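Local coordinates for calcium-binding EF hand family protein (Arabidopsis thaliana, PDB 6YIG) that probably serves as a calcium-binding adaptor in plant clathrin-mediated endocytosis, as part of the TPLATE complex, through EH domains that confer lipid and protein binding, at residues 45-50 against 72-77. Sequence-based numbering, arbitrary orientation.
Sequences QVLAQI and RLVTVA
Ile50 carries CG1 anti to its carbonyl carbon (chi1 -72°) and extends CD1 from there (chi2 169°), which lays the long branch against the backbone turn at Leu73 and Val74. CG1 rests on Leu73 CB at 3.8 Å, and CG2 approaches the same methylene from the other branch at 4.1 Å. The Ile50 and Leu73 side chains slide past each other in opposite directions; Leu73 meets the isoleucine through CB, and its side chain also touches Ala91 of helix 85-93. Further out, Ile50 CD1 touches Val74 CG2 at 3.9 Å, the two side chains crossing at about a right angle, and it lies equally near the backbone N of Val74. Leu47 adds a looser touch on that valine, its CD2 4.4 Å from Val74 CG2; Phe37 of helix 30-37 packs on both residues. One turn before Ile50, Val46 meets the methyl CB of Ala77 with CG1, the branch anti to its backbone N, at 3.9 Å. In the register the backbones come closest at Ile50 and Leu73, whose CA atoms are 6.6 Å apart; those of Val46 and Ala77 stand farther apart. An alanine in place of Ile50 would probably open a gap beside Leu73 CB and leave the CG2 methyl of Val74 without its closest apolar neighbour across the interface. The contact is wholly apolar, and the short helix axes run roughly antiparallel, at 148° between their directions, 10.4 Å apart at closest approach. Helices 44-54 and 64-78 flank the loop that holds the sodium ion, about 13 Å from the Ile50 side chain, and their pairing belongs to the second helix-loop-helix of the paired EF-hands of this N-terminal EH domain.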
loop_
_atom_site.group_PDB
_atom_site.type_symbol
_atom_site.label_atom_id
_atom_site.label_comp_id
_atom_site.label_asym_id
_atom_site.label_seq_id
_atom_site.Cartn_x
_atom_site.Cartn_y
_atom_site.Cartn_z
ATOM N N GLN A 45 14.151 0.392 -2.034
ATOM C CA GLN A 45 14.107 1.842 -2.139
ATOM C C GLN A 45 12.694 2.328 -2.409
ATOM O O GLN A 45 12.228 3.292 -1.794
ATOM C CB GLN A 45 15.045 2.332 -3.254
ATOM C CG GLN A 45 16.492 2.168 -2.925
ATOM C CD GLN A 45 17.087 0.919 -3.533
ATOM O OE1 GLN A 45 16.411 -0.115 -3.707
ATOM N NE2 GLN A 45 18.375 0.997 -3.856
ATOM N N VAL A 46 11.996 1.671 -3.343
ATOM C CA VAL A 46 10.638 2.073 -3.672
ATOM C C VAL A 46 9.725 1.822 -2.481
ATOM O O VAL A 46 8.880 2.668 -2.132
ATOM C CB VAL A 46 10.174 1.330 -4.935
ATOM C CG1 VAL A 46 8.686 1.490 -5.157
ATOM C CG2 VAL A 46 10.938 1.821 -6.152
ATOM N N LEU A 47 9.888 0.671 -1.809
ATOM C CA LEU A 47 9.017 0.363 -0.678
ATOM C C LEU A 47 9.252 1.326 0.478
ATOM O O LEU A 47 8.308 1.704 1.174
ATOM C CB LEU A 47 9.223 -1.076 -0.230
ATOM C CG LEU A 47 8.743 -2.126 -1.232
ATOM C CD1 LEU A 47 9.208 -3.504 -0.826
ATOM C CD2 LEU A 47 7.234 -2.031 -1.368
ATOM N N ALA A 48 10.505 1.750 0.691
ATOM C CA ALA A 48 10.773 2.781 1.685
ATOM C C ALA A 48 10.050 4.079 1.352
ATOM O O ALA A 48 9.470 4.723 2.235
ATOM C CB ALA A 48 12.278 3.043 1.792
ATOM N N GLN A 49 10.061 4.479 0.079
ATOM C CA GLN A 49 9.399 5.718 -0.312
ATOM C C GLN A 49 7.891 5.604 -0.145
ATOM O O GLN A 49 7.246 6.551 0.305
ATOM C CB GLN A 49 9.762 6.083 -1.752
ATOM C CG GLN A 49 9.258 7.444 -2.201
ATOM C CD GLN A 49 9.861 7.883 -3.546
ATOM O OE1 GLN A 49 9.197 7.842 -4.576
ATOM N NE2 GLN A 49 11.113 8.308 -3.527
ATOM N N ILE A 50 7.324 4.439 -0.467
ATOM C CA ILE A 50 5.892 4.214 -0.286
ATOM C C ILE A 50 5.521 4.256 1.189
ATOM O O ILE A 50 4.536 4.895 1.564
ATOM C CB ILE A 50 5.488 2.886 -0.955
ATOM C CG1 ILE A 50 5.529 3.055 -2.476
ATOM C CG2 ILE A 50 4.110 2.449 -0.521
ATOM C CD1 ILE A 50 5.407 1.815 -3.254
ATOM N N ARG A 72 -2.120 1.077 -3.395
ATOM C CA ARG A 72 -2.276 1.772 -4.665
ATOM C C ARG A 72 -0.930 2.197 -5.222
ATOM O O ARG A 72 -0.679 2.068 -6.421
ATOM C CB ARG A 72 -3.189 2.992 -4.506
ATOM C CG ARG A 72 -4.614 2.647 -4.178
ATOM C CD ARG A 72 -5.499 3.884 -3.985
ATOM N NE ARG A 72 -6.871 3.443 -3.716
ATOM C CZ ARG A 72 -7.429 3.393 -2.507
ATOM N NH1 ARG A 72 -6.794 3.821 -1.431
ATOM N NH2 ARG A 72 -8.648 2.913 -2.379
ATOM N N LEU A 73 -0.062 2.733 -4.374
ATOM C CA LEU A 73 1.264 3.117 -4.842
ATOM C C LEU A 73 2.046 1.900 -5.302
ATOM O O LEU A 73 2.822 1.994 -6.267
ATOM C CB LEU A 73 1.988 3.862 -3.742
ATOM C CG LEU A 73 1.428 5.238 -3.422
ATOM C CD1 LEU A 73 2.084 5.809 -2.169
ATOM C CD2 LEU A 73 1.571 6.193 -4.599
ATOM N N VAL A 74 1.895 0.763 -4.611
ATOM C CA VAL A 74 2.534 -0.473 -5.059
ATOM C C VAL A 74 2.045 -0.869 -6.449
ATOM O O VAL A 74 2.842 -1.245 -7.315
ATOM C CB VAL A 74 2.344 -1.604 -4.035
ATOM C CG1 VAL A 74 2.694 -2.954 -4.641
ATOM C CG2 VAL A 74 3.164 -1.321 -2.793
ATOM N N THR A 75 0.745 -0.787 -6.706
ATOM C CA THR A 75 0.266 -1.073 -8.055
ATOM C C THR A 75 0.914 -0.165 -9.089
ATOM O O THR A 75 1.339 -0.624 -10.160
ATOM C CB THR A 75 -1.254 -0.932 -8.106
ATOM O OG1 THR A 75 -1.788 -1.903 -7.214
ATOM C CG2 THR A 75 -1.793 -1.150 -9.527
ATOM N N VAL A 76 0.962 1.142 -8.821
ATOM C CA VAL A 76 1.593 2.047 -9.780
ATOM C C VAL A 76 3.044 1.642 -10.016
ATOM O O VAL A 76 3.510 1.592 -11.160
ATOM C CB VAL A 76 1.465 3.503 -9.293
ATOM C CG1 VAL A 76 2.238 4.433 -10.201
ATOM C CG2 VAL A 76 -0.008 3.891 -9.214
ATOM N N ALA A 77 3.774 1.316 -8.944
ATOM C CA ALA A 77 5.166 0.890 -9.113
ATOM C C ALA A 77 5.268 -0.427 -9.873
ATOM O O ALA A 77 6.223 -0.630 -10.642
ATOM C CB ALA A 77 5.851 0.785 -7.754
#